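Local coordinates for EtuB protein (Clostridium kluyveri DSM 555, PDB 3IO0), which forms trimers of tandem microcompartment domains and probably builds the shell of a bacterial organelle associated with ethanol utilisation, at residues K61-E66 against A96-E101; K166-K171 against S197-Q202; A119-V124 against I148-P153; G13-L18 against I102-T107; L172-S177 against L190-G195. All coordinates share one frame; numbering follows the deposited sequence.

Contact 1 (K61-E66 against A96-E101)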
# COMPACT_ATOMS: atom_id res chain seq x y z
N LYS A 61 21.30 -7.46 -20.95
CA LYS A 61 22.65 -7.92 -21.22
C LYS A 61 22.70 -8.71 -22.55
O LYS A 61 23.74 -8.75 -23.24
CB LYS A 61 23.15 -8.77 -20.06
CG LYS A 61 23.71 -7.96 -18.91
CD LYS A 61 24.43 -8.84 -17.91
CE LYS A 61 23.55 -9.19 -16.73
NZ LYS A 61 24.26 -10.00 -15.73
N GLY A 62 21.57 -9.32 -22.90
CA GLY A 62 21.47 -10.13 -24.10
C GLY A 62 20.80 -9.46 -25.29
O GLY A 62 20.66 -10.09 -26.33
N THR A 63 20.39 -8.21 -25.15
CA THR A 63 19.62 -7.56 -26.22
C THR A 63 19.95 -6.09 -26.42
O THR A 63 20.62 -5.45 -25.58
CB THR A 63 18.12 -7.62 -25.95
OG1 THR A 63 17.86 -7.00 -24.68
CG2 THR A 63 17.61 -9.07 -25.96
N ASN A 64 19.45 -5.54 -27.52
CA ASN A 64 19.62 -4.13 -27.79
C ASN A 64 18.49 -3.32 -27.17
O ASN A 64 17.73 -2.63 -27.88
CB ASN A 64 19.73 -3.88 -29.30
CG ASN A 64 20.19 -2.47 -29.62
OD1 ASN A 64 20.57 -1.70 -28.74
ND2 ASN A 64 20.17 -2.14 -30.89
N THR A 65 18.37 -3.39 -25.85
CA THR A 65 17.30 -2.67 -25.16
C THR A 65 17.80 -1.69 -24.08
O THR A 65 18.96 -1.72 -23.67
CB THR A 65 16.29 -3.65 -24.56
OG1 THR A 65 17.01 -4.69 -23.88
CG2 THR A 65 15.46 -4.28 -25.67
N GLU A 66 16.91 -0.81 -23.64
CA GLU A 66 17.22 0.11 -22.56
C GLU A 66 16.05 0.14 -21.58
O GLU A 66 14.98 -0.41 -21.87
CB GLU A 66 17.51 1.50 -23.10
CG GLU A 66 18.79 1.61 -23.90
CD GLU A 66 19.14 3.06 -24.21
OE1 GLU A 66 18.22 3.84 -24.57
OE2 GLU A 66 20.33 3.43 -24.11
N ALA A 96 12.80 -5.64 -28.39
CA ALA A 96 12.01 -5.60 -27.17
C ALA A 96 11.37 -6.96 -26.89
O ALA A 96 11.47 -7.48 -25.77
CB ALA A 96 10.95 -4.52 -27.24
N ARG A 97 10.73 -7.55 -27.91
CA ARG A 97 10.09 -8.85 -27.76
C ARG A 97 11.10 -9.90 -27.29
O ARG A 97 10.84 -10.67 -26.38
CB ARG A 97 9.41 -9.28 -29.07
CG ARG A 97 8.69 -10.63 -28.99
CD ARG A 97 7.66 -10.84 -30.08
NE ARG A 97 6.66 -11.81 -29.62
CZ ARG A 97 5.36 -11.56 -29.49
NH1 ARG A 97 4.86 -10.37 -29.81
NH2 ARG A 97 4.54 -12.50 -29.04
N ARG A 98 12.26 -9.89 -27.93
CA ARG A 98 13.33 -10.82 -27.64
C ARG A 98 13.75 -10.74 -26.15
O ARG A 98 13.90 -11.77 -25.49
CB ARG A 98 14.50 -10.50 -28.57
CG ARG A 98 15.62 -11.49 -28.57
CD ARG A 98 16.75 -10.99 -29.48
NE ARG A 98 16.78 -11.70 -30.76
CZ ARG A 98 17.09 -12.99 -30.87
NH1 ARG A 98 17.38 -13.71 -29.79
NH2 ARG A 98 17.09 -13.58 -32.06
N ALA A 99 13.91 -9.51 -25.65
CA ALA A 99 14.21 -9.25 -24.24
C ALA A 99 13.13 -9.76 -23.29
O ALA A 99 13.44 -10.44 -22.30
CB ALA A 99 14.44 -7.75 -24.02
N VAL A 100 11.87 -9.44 -23.58
CA VAL A 100 10.72 -9.95 -22.83
C VAL A 100 10.71 -11.49 -22.79
O VAL A 100 10.41 -12.08 -21.75
CB VAL A 100 9.39 -9.44 -23.41
CG1 VAL A 100 8.21 -10.03 -22.66
CG2 VAL A 100 9.34 -7.94 -23.35
N GLU A 101 11.06 -12.11 -23.92
CA GLU A 101 11.13 -13.57 -24.04
C GLU A 101 12.16 -14.18 -23.09
O GLU A 101 11.90 -15.20 -22.44
CB GLU A 101 11.39 -14.01 -25.49
CG GLU A 101 10.13 -14.23 -26.35
CD GLU A 101 9.12 -15.27 -25.77
OE1 GLU A 101 9.33 -15.80 -24.64
OE2 GLU A 101 8.10 -15.54 -26.45
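Thr63 lays its branched side chain over the methyl of Ala99, with OG1 3.6 Å from Ala99 CB and CG2 against the backbone of the same residue, 3.7 Å from Ala99 N. CG2 also touches the start of the Arg98 side chain, lying 4.1 Å from Arg98 CG, so this aliphatic part lines the outer border of the contact. Two residues on, Thr65 adds a second methyl: its CG2 rests 4.0 Å from both Ala96 CA and Ala99 CB. Ala99 is small enough for the irregular 61-66 segment to come close to helix 93-111; Ala96 offers its CA, its methyl being directed away. In each threonine chi1 (57° and 47°) sets OG1 between the backbone N and the carbonyl carbon, where the hydroxyls face each other, and leaves CG2 on the helix. Thr65 OG1 donates to Thr63 OG1 at 2.6 Å, and Thr63 OG1 in turn donates to Ala59 O of helix 50-61. Threonine therefore suits both places: its hydroxyl is used within its own part of the chain, and its methyl is turned to the helix. Attraction across the contact is van der Waals packing, which joins the loop before strand 66-71 to helix 93-111.

Contact 2 (K166-K171 against S197-Q202)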
# COMPACT_ATOMS: atom_id res chain seq x y z
N LYS A 166 27.99 -7.89 8.30
CA LYS A 166 28.96 -8.40 9.27
C LYS A 166 29.82 -9.50 8.65
O LYS A 166 31.02 -9.55 8.87
CB LYS A 166 28.24 -8.94 10.51
CG LYS A 166 27.81 -7.90 11.54
CD LYS A 166 26.65 -8.48 12.38
CE LYS A 166 26.78 -8.24 13.89
NZ LYS A 166 26.04 -7.06 14.36
N THR A 167 29.19 -10.36 7.84
CA THR A 167 29.80 -11.57 7.29
C THR A 167 31.02 -11.37 6.39
O THR A 167 31.94 -12.19 6.42
CB THR A 167 28.75 -12.38 6.52
OG1 THR A 167 27.91 -13.06 7.45
CG2 THR A 167 29.39 -13.42 5.60
N ALA A 168 31.04 -10.31 5.59
CA ALA A 168 32.10 -10.16 4.61
C ALA A 168 32.34 -8.70 4.26
O ALA A 168 31.66 -7.81 4.78
CB ALA A 168 31.79 -10.96 3.35
N ASP A 169 33.33 -8.46 3.40
CA ASP A 169 33.68 -7.10 3.05
C ASP A 169 32.91 -6.66 1.80
O ASP A 169 33.35 -6.86 0.66
CB ASP A 169 35.20 -6.94 2.88
CG ASP A 169 35.60 -5.51 2.54
OD1 ASP A 169 34.93 -4.55 3.00
OD2 ASP A 169 36.60 -5.32 1.79
N VAL A 170 31.74 -6.07 2.02
CA VAL A 170 30.85 -5.66 0.93
C VAL A 170 30.40 -4.21 1.10
O VAL A 170 30.31 -3.72 2.23
CB VAL A 170 29.61 -6.58 0.81
CG1 VAL A 170 30.00 -7.95 0.28
CG2 VAL A 170 28.89 -6.71 2.15
N LYS A 171 30.13 -3.52 -0.01
CA LYS A 171 29.56 -2.17 0.03
C LYS A 171 28.05 -2.24 0.25
O LYS A 171 27.37 -3.11 -0.32
CB LYS A 171 29.84 -1.42 -1.27
CG LYS A 171 31.29 -1.31 -1.68
CD LYS A 171 31.40 -0.38 -2.88
CE LYS A 171 32.83 0.12 -3.14
NZ LYS A 171 33.66 -0.89 -3.87
N SER A 197 32.61 -11.07 -6.07
CA SER A 197 31.66 -12.18 -6.08
C SER A 197 31.75 -13.05 -4.82
O SER A 197 30.73 -13.31 -4.16
CB SER A 197 31.84 -13.04 -7.32
OG SER A 197 33.17 -13.50 -7.40
N GLY A 198 32.97 -13.49 -4.48
CA GLY A 198 33.20 -14.31 -3.29
C GLY A 198 32.61 -13.69 -2.03
O GLY A 198 31.89 -14.36 -1.27
N ALA A 199 32.92 -12.41 -1.83
CA ALA A 199 32.43 -11.63 -0.69
C ALA A 199 30.89 -11.54 -0.70
O ALA A 199 30.24 -11.86 0.31
CB ALA A 199 33.06 -10.24 -0.70
N VAL A 200 30.33 -11.14 -1.84
CA VAL A 200 28.89 -10.99 -1.99
C VAL A 200 28.16 -12.31 -1.73
O VAL A 200 27.19 -12.35 -0.97
CB VAL A 200 28.52 -10.38 -3.37
CG1 VAL A 200 27.03 -10.36 -3.59
CG2 VAL A 200 29.09 -8.97 -3.51
N LEU A 201 28.65 -13.39 -2.33
CA LEU A 201 28.05 -14.71 -2.12
C LEU A 201 28.09 -15.18 -0.66
O LEU A 201 27.13 -15.75 -0.15
CB LEU A 201 28.69 -15.75 -3.05
CG LEU A 201 28.15 -15.69 -4.48
CD1 LEU A 201 29.14 -16.28 -5.48
CD2 LEU A 201 26.78 -16.36 -4.57
N GLN A 202 29.21 -14.91 0.00
CA GLN A 202 29.38 -15.28 1.41
C GLN A 202 28.35 -14.56 2.30
O GLN A 202 27.74 -15.19 3.19
CB GLN A 202 30.81 -14.96 1.83
CG GLN A 202 31.40 -15.83 2.93
CD GLN A 202 32.71 -15.24 3.45
OE1 GLN A 202 32.97 -15.23 4.65
NE2 GLN A 202 33.54 -14.71 2.53
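Ala168 and Ala199 mark the nearest backbone approach, their CA atoms 5.5 Å apart. The 166-171 segment leaves the last turn of helix 154-167 and runs on as an extended loop toward strand 171-176, while 197-202 forms the opening turns of helix 197-217. The close passage depends on the two alanines: Ala168 CB sits 3.5 Å from Ala199 O, and Ala199 CB reaches back to 3.7 Å from Asp169 O. On the buried side, Val170 applies CG1 to the helix backbone, 3.8 Å from Ala199 C, and meets Val200 CG2 at 4.0 Å. A branched apolar residue suits Val170, which is buried and, with Val200, packs on Ile193 of strand 189-195. Toward the surface, Thr167 lays CG2 3.4 Å from Gln202 O and against the aliphatic CG of the same glutamine. With chi1 at -76°, Thr167 OG1 lies beside the backbone N, bonding to Thr163 O of its own helix, and CG2 stands anti to that N, toward Gln202. Lys166 NZ forms a salt bridge with Asp162 and a hydrogen bond to Asn22 O of a second subunit. Apolar and small at its centre, with polar residues along its border, the loop between helix 154-167 and strand 171-176 thus packs on the start of helix 197-217, consistent with the alpha/beta fold of microcompartment domains.

Contact 3 (A119-V124 against I148-P153)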
# COMPACT_ATOMS: atom_id res chain seq x y z
N ALA A 119 3.63 -15.92 7.84
CA ALA A 119 3.87 -14.64 8.50
C ALA A 119 4.74 -13.68 7.69
O ALA A 119 4.95 -12.54 8.10
CB ALA A 119 4.45 -14.86 9.89
N GLY A 120 5.24 -14.13 6.54
CA GLY A 120 6.05 -13.27 5.70
C GLY A 120 6.81 -14.02 4.64
O GLY A 120 6.29 -14.97 4.06
N HIS A 121 8.04 -13.60 4.38
CA HIS A 121 8.84 -14.17 3.32
C HIS A 121 10.32 -13.82 3.48
O HIS A 121 10.68 -12.94 4.25
CB HIS A 121 8.34 -13.69 1.97
CG HIS A 121 8.22 -12.20 1.86
ND1 HIS A 121 9.31 -11.37 1.69
CD2 HIS A 121 7.13 -11.39 1.89
CE1 HIS A 121 8.90 -10.12 1.63
NE2 HIS A 121 7.59 -10.10 1.75
N LEU A 122 11.16 -14.53 2.74
CA LEU A 122 12.57 -14.20 2.65
C LEU A 122 12.98 -14.28 1.18
O LEU A 122 12.50 -15.14 0.45
CB LEU A 122 13.38 -15.19 3.47
CG LEU A 122 14.91 -15.04 3.40
CD1 LEU A 122 15.37 -13.89 4.26
CD2 LEU A 122 15.60 -16.31 3.83
N GLU A 123 13.84 -13.36 0.75
CA GLU A 123 14.33 -13.39 -0.62
C GLU A 123 15.74 -12.87 -0.69
O GLU A 123 16.06 -11.78 -0.19
CB GLU A 123 13.43 -12.59 -1.57
CG GLU A 123 13.92 -12.58 -3.03
CD GLU A 123 12.95 -11.89 -3.99
OE1 GLU A 123 12.09 -11.11 -3.52
OE2 GLU A 123 13.04 -12.14 -5.21
N VAL A 124 16.59 -13.67 -1.32
CA VAL A 124 17.98 -13.32 -1.50
C VAL A 124 18.33 -13.59 -2.95
O VAL A 124 18.20 -14.72 -3.42
CB VAL A 124 18.87 -14.12 -0.54
CG1 VAL A 124 20.27 -13.57 -0.55
CG2 VAL A 124 18.33 -14.06 0.88
N ILE A 148 20.74 -8.78 -3.42
CA ILE A 148 19.49 -8.19 -2.92
C ILE A 148 18.85 -9.02 -1.80
O ILE A 148 18.67 -10.23 -1.94
CB ILE A 148 18.47 -7.98 -4.05
CG1 ILE A 148 19.07 -7.10 -5.15
CG2 ILE A 148 17.17 -7.38 -3.51
CD1 ILE A 148 18.30 -7.15 -6.43
N MET A 149 18.51 -8.35 -0.71
CA MET A 149 18.02 -9.00 0.50
C MET A 149 16.76 -8.32 0.95
O MET A 149 16.69 -7.09 0.95
CB MET A 149 18.99 -8.75 1.63
CG MET A 149 20.03 -9.78 1.85
SD MET A 149 21.38 -8.94 2.66
CE MET A 149 22.27 -8.39 1.22
N HIS A 150 15.78 -9.12 1.37
CA HIS A 150 14.72 -8.60 2.21
C HIS A 150 13.96 -9.73 2.86
O HIS A 150 14.00 -10.87 2.40
CB HIS A 150 13.78 -7.68 1.44
CG HIS A 150 13.09 -8.34 0.31
ND1 HIS A 150 11.98 -9.14 0.48
CD2 HIS A 150 13.34 -8.33 -1.02
CE1 HIS A 150 11.58 -9.60 -0.70
NE2 HIS A 150 12.40 -9.13 -1.62
N ALA A 151 13.28 -9.41 3.96
CA ALA A 151 12.37 -10.33 4.61
C ALA A 151 11.23 -9.56 5.27
O ALA A 151 11.38 -8.38 5.63
CB ALA A 151 13.11 -11.18 5.61
N ALA A 152 10.08 -10.23 5.38
CA ALA A 152 8.91 -9.69 6.04
C ALA A 152 8.53 -10.65 7.14
O ALA A 152 8.62 -11.86 6.95
CB ALA A 152 7.76 -9.55 5.06
N PRO A 153 8.09 -10.13 8.29
CA PRO A 153 7.96 -8.72 8.62
C PRO A 153 9.33 -8.09 8.73
O PRO A 153 10.33 -8.79 8.93
CB PRO A 153 7.26 -8.74 9.98
CG PRO A 153 7.63 -10.03 10.56
CD PRO A 153 7.67 -10.98 9.42
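His121 and Ala152 form one rung of an antiparallel ladder, His121 N donating to Ala152 O at 3.2 Å and Ala152 N returning the bond to His121 O at 3.0 Å. Two residues along, Glu123 and His150 repeat the exchange: Glu123 N reaches His150 O at 3.0 Å, and His150 N reaches Glu123 O at 3.1 Å. The N-H and C=O of each of these four residues are thus satisfied. A weak side-chain bond accompanies the second pair, His150 NE2 donating to Glu123 OE1 (2.8 Å, 128° at the hydrogen), and Gln125 NE2 occupies OE2. A chi1 of 180° sets Glu123 CG anti to the backbone N, and the chain, extended beyond CG, brings OE1 to the imidazole. His121 and His150 share this face, meeting rim to rim with their rings nearly perpendicular, while Ala152 CB sits over the His121 ring, 3.6 Å from its centroid. On the other face, Leu122 CD1 packs on Ala151 CB at 3.8 Å. At the end of the ladder a cis peptide precedes Pro153, and Ala119 O accepts a hydrogen bond from Arg46 NH1 of a second subunit. These neighbouring inner strands belong to the antiparallel sheet of the microcompartment domain, with helices 154-167 and 197-217 on the Leu122 and Ala151 face and helix 50-61, from the first half of the chain, meeting the Glu123 and His150 face.

Contact 4 (G13-L18 against I102-T107)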
# COMPACT_ATOMS: atom_id res chain seq x y z
N GLY A 13 4.67 -16.02 -10.01
CA GLY A 13 4.08 -14.77 -9.49
C GLY A 13 2.95 -14.60 -10.48
O GLY A 13 2.60 -15.57 -11.16
N ASP A 14 2.37 -13.44 -10.63
CA ASP A 14 1.45 -13.39 -11.77
C ASP A 14 2.09 -12.52 -12.81
O ASP A 14 1.72 -11.36 -12.98
CB ASP A 14 0.02 -12.96 -11.40
CG ASP A 14 -0.77 -14.08 -10.73
OD1 ASP A 14 -0.41 -15.27 -10.89
OD2 ASP A 14 -1.75 -13.78 -10.03
N THR A 15 3.09 -13.06 -13.49
CA THR A 15 3.82 -12.22 -14.41
C THR A 15 3.42 -12.39 -15.86
O THR A 15 3.20 -13.51 -16.31
CB THR A 15 5.37 -12.18 -14.15
OG1 THR A 15 6.07 -12.17 -15.39
CG2 THR A 15 5.83 -13.33 -13.33
N VAL A 16 3.28 -11.26 -16.57
CA VAL A 16 3.12 -11.25 -18.02
C VAL A 16 4.26 -10.56 -18.72
O VAL A 16 4.86 -9.62 -18.19
CB VAL A 16 1.89 -10.47 -18.51
CG1 VAL A 16 0.92 -11.39 -19.18
CG2 VAL A 16 1.28 -9.62 -17.42
N GLY A 17 4.52 -11.03 -19.94
CA GLY A 17 5.39 -10.35 -20.87
C GLY A 17 4.53 -9.76 -21.95
O GLY A 17 3.68 -10.44 -22.52
N LEU A 18 4.73 -8.48 -22.22
CA LEU A 18 3.96 -7.78 -23.24
C LEU A 18 4.90 -6.97 -24.10
O LEU A 18 6.01 -6.62 -23.68
CB LEU A 18 2.95 -6.84 -22.59
CG LEU A 18 1.92 -7.47 -21.67
CD1 LEU A 18 1.26 -6.42 -20.82
CD2 LEU A 18 0.89 -8.22 -22.49
N ILE A 102 13.33 -13.52 -23.00
CA ILE A 102 14.39 -13.91 -22.06
C ILE A 102 13.92 -13.76 -20.62
O ILE A 102 14.07 -14.68 -19.82
CB ILE A 102 15.67 -13.06 -22.25
CG1 ILE A 102 16.30 -13.30 -23.61
CG2 ILE A 102 16.69 -13.37 -21.15
CD1 ILE A 102 17.39 -12.31 -23.95
N ALA A 103 13.36 -12.59 -20.30
CA ALA A 103 12.94 -12.26 -18.93
C ALA A 103 11.89 -13.22 -18.40
O ALA A 103 11.94 -13.61 -17.24
CB ALA A 103 12.46 -10.84 -18.84
N LEU A 104 10.94 -13.59 -19.26
CA LEU A 104 9.93 -14.59 -18.93
C LEU A 104 10.52 -15.97 -18.68
O LEU A 104 10.15 -16.63 -17.70
CB LEU A 104 8.89 -14.68 -20.04
CG LEU A 104 7.83 -13.59 -20.10
CD1 LEU A 104 7.02 -13.76 -21.37
CD2 LEU A 104 6.93 -13.61 -18.87
N LYS A 105 11.43 -16.40 -19.55
CA LYS A 105 12.13 -17.68 -19.40
C LYS A 105 12.84 -17.78 -18.06
O LYS A 105 12.82 -18.84 -17.44
CB LYS A 105 13.15 -17.90 -20.52
CG LYS A 105 12.98 -19.22 -21.29
CD LYS A 105 13.23 -20.50 -20.45
CE LYS A 105 14.71 -20.94 -20.46
NZ LYS A 105 15.31 -21.03 -21.85
N GLN A 106 13.45 -16.69 -17.61
CA GLN A 106 14.32 -16.69 -16.44
C GLN A 106 13.62 -16.40 -15.12
O GLN A 106 14.17 -16.64 -14.04
CB GLN A 106 15.48 -15.71 -16.63
CG GLN A 106 16.39 -16.02 -17.82
CD GLN A 106 16.84 -17.46 -17.85
OE1 GLN A 106 17.29 -18.01 -16.83
NE2 GLN A 106 16.71 -18.10 -19.01
N THR A 107 12.40 -15.89 -15.19
CA THR A 107 11.69 -15.47 -14.00
C THR A 107 11.56 -16.58 -12.97
O THR A 107 12.00 -16.43 -11.83
CB THR A 107 10.32 -14.83 -14.35
OG1 THR A 107 10.56 -13.54 -14.91
CG2 THR A 107 9.46 -14.64 -13.12
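Leu104 and Thr107 of helix 93-111 pack on Thr15 and Gly17 of strand 15-20, joining helix to sheet in the alpha/beta microcompartment domain of the first tandem repeat. The strand and helix axes approach to 8.7 Å and run nearly antiparallel, at 163°. Most of the contact is apolar. Leu104 sends its forked end to the strand backbone at Gly17: CD2 lies 3.7 Å from Gly17 N, and CD1 3.8 Å from Gly17 CA. Glycine suits this place because, having no side chain, it lets the leucine branches lie directly on the main chain. The same CD2 passes Thr15 OG1 at 3.9 Å, the two side chains sliding past each other in opposite directions. Thr15 and Thr107 instead reach toward each other tip to tip, CG2 to CG2, at 3.9 Å; here threonine acts as a small branched residue with a methyl to offer. Leu104 and Thr107 also rest on Ala11 of strand 7-11, so the helix spans both strands. Val16, by contrast, is directed away from the helix; its side chain packs on Phe7 and on Met218 of a third subunit, which shows that the other face of this strand takes part in the trimer. Polar bonding stays within each element or leads outside the pair. Asp14 forms a salt bridge with Lys77 just before the strand. On the helix, the hydroxyl of Thr107, placed beside its backbone N by a chi1 of -73°, turns back along the chain: Thr107 OG1 donates to Ala103 O at 2.7 Å.

Contact 5 (L172-S177 against L190-G195)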
# COMPACT_ATOMS: atom_id res chain seq x y z
N LEU A 172 27.53 -1.31 1.06
CA LEU A 172 26.09 -1.15 1.25
C LEU A 172 25.61 -0.17 0.20
O LEU A 172 25.97 1.00 0.24
CB LEU A 172 25.79 -0.58 2.63
CG LEU A 172 24.44 -0.82 3.32
CD1 LEU A 172 23.96 0.47 3.99
CD2 LEU A 172 23.36 -1.36 2.40
N ILE A 173 24.80 -0.64 -0.73
CA ILE A 173 24.37 0.21 -1.83
C ILE A 173 23.00 0.82 -1.56
O ILE A 173 22.79 2.00 -1.82
CB ILE A 173 24.43 -0.53 -3.19
CG1 ILE A 173 25.83 -1.12 -3.40
CG2 ILE A 173 24.07 0.38 -4.36
CD1 ILE A 173 26.93 -0.10 -3.43
N THR A 174 22.09 0.03 -1.01
CA THR A 174 20.73 0.49 -0.72
C THR A 174 20.26 0.04 0.65
O THR A 174 20.36 -1.14 0.97
CB THR A 174 19.74 -0.05 -1.78
OG1 THR A 174 20.01 0.55 -3.06
CG2 THR A 174 18.29 0.20 -1.37
N TYR A 175 19.75 0.96 1.45
CA TYR A 175 19.01 0.59 2.66
C TYR A 175 17.56 1.02 2.50
O TYR A 175 17.29 2.20 2.31
CB TYR A 175 19.63 1.18 3.92
CG TYR A 175 18.75 1.04 5.14
CD1 TYR A 175 18.83 -0.09 5.96
CD2 TYR A 175 17.83 2.03 5.47
CE1 TYR A 175 18.01 -0.22 7.09
CE2 TYR A 175 17.02 1.90 6.58
CZ TYR A 175 17.11 0.78 7.40
OH TYR A 175 16.28 0.69 8.50
N GLY A 176 16.64 0.07 2.58
CA GLY A 176 15.24 0.38 2.39
C GLY A 176 14.42 -0.15 3.54
O GLY A 176 14.55 -1.32 3.90
N SER A 177 13.60 0.72 4.12
CA SER A 177 12.72 0.36 5.22
C SER A 177 11.28 0.65 4.79
O SER A 177 11.06 1.20 3.70
CB SER A 177 13.09 1.19 6.44
OG SER A 177 12.82 2.55 6.19
N LEU A 190 14.96 -3.98 3.32
CA LEU A 190 15.72 -4.37 2.13
C LEU A 190 17.13 -3.82 2.16
O LEU A 190 17.36 -2.69 2.58
CB LEU A 190 15.01 -3.92 0.85
CG LEU A 190 15.69 -4.22 -0.49
CD1 LEU A 190 14.70 -4.84 -1.49
CD2 LEU A 190 16.34 -2.98 -1.05
N ILE A 191 18.08 -4.63 1.71
CA ILE A 191 19.47 -4.24 1.64
C ILE A 191 19.99 -4.62 0.26
O ILE A 191 19.56 -5.61 -0.33
CB ILE A 191 20.29 -4.84 2.85
CG1 ILE A 191 20.27 -3.83 3.98
CG2 ILE A 191 21.75 -5.13 2.55
CD1 ILE A 191 20.33 -2.43 3.50
N THR A 192 20.87 -3.79 -0.25
CA THR A 192 21.44 -4.01 -1.56
C THR A 192 22.94 -3.91 -1.42
O THR A 192 23.46 -2.98 -0.80
CB THR A 192 20.85 -3.02 -2.55
OG1 THR A 192 19.93 -3.73 -3.37
CG2 THR A 192 21.89 -2.38 -3.40
N ILE A 193 23.64 -4.87 -2.01
CA ILE A 193 25.05 -5.09 -1.71
C ILE A 193 25.91 -5.29 -2.96
O ILE A 193 25.47 -5.92 -3.92
CB ILE A 193 25.16 -6.18 -0.61
CG1 ILE A 193 25.59 -5.51 0.68
CG2 ILE A 193 26.03 -7.39 -0.98
CD1 ILE A 193 25.09 -6.20 1.91
N SER A 194 27.11 -4.71 -2.95
CA SER A 194 28.07 -4.89 -4.06
C SER A 194 29.48 -5.21 -3.56
O SER A 194 29.81 -4.93 -2.40
CB SER A 194 28.10 -3.65 -4.97
OG SER A 194 28.86 -3.87 -6.15
N GLY A 195 30.31 -5.79 -4.42
CA GLY A 195 31.69 -6.13 -4.07
C GLY A 195 32.21 -7.27 -4.90
O GLY A 195 31.69 -7.52 -5.99
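Thr192 faces two consecutive residues, Ile173 and Thr174, and this classic beta bulge is the buried middle of the contact, where one carbonyl takes two N-H groups. Thr192 O accepts from Ile173 N at 2.7 Å and, more weakly, from Thr174 N at 3.3 Å; the shared acceptor absorbs the extra residue. The side chains follow, with CG2 of Thr192 directed to Ile173 CB and CB of Thr192 beside Thr174 CB, so beta-branched residues fill the bulge. Beyond it the ladder is regular. Gly176 N donates to Leu190 O at 2.9 Å and Leu190 N to Gly176 O at 2.8 Å. With chi1 placing OG1 at -68°, Thr174 CG2 stands anti to the backbone N and meets Leu190 CD2 at 3.7 Å. The opposite face carries Leu172, Tyr175 and Ile191; here the leucine and isoleucine side chains cross at about a right angle, although the exact place of Ile191 CD1 is doubtful. The Ile173 side chain leads from the bulge to the partly exposed margin, where its CG1 lies 3.7 Å from Ser194 CB, while the Ser194 hydroxyl bonds to Ala145 O. Strand 171-176 is the outermost of its sheet within this chain, and strand 189-195 joins it to strand 145-152. Helix 154-167 packs on the Leu172 and Ile191 side, where Tyr175 also stacks on His30 of a second subunit; Phe138 of helix 132-138 meets Thr174 and Thr192 on the other.

In the fold
Contacts 1 and 4 belong to the first microcompartment repeat and share helix 93-111, with their centres about 12 Å apart; contacts 2, 3 and 5 belong to the second. Contacts 3 and 5 are strand pairings in one sheet, joined where Met149 O meets Ile191 N, and depend on backbone hydrogen bonds. Contacts 1, 2 and 4 bring helices against a loop or strand by van der Waals packing, with small residues permitting closeness. Contacts 3 and 4 are wholly buried, whereas contact 2 is partly open. Contact 2 continues directly into contact 5 through both chain connections. Neighbouring subunits reach contacts 2 to 5, and no other chain of the trimer touches contact 1.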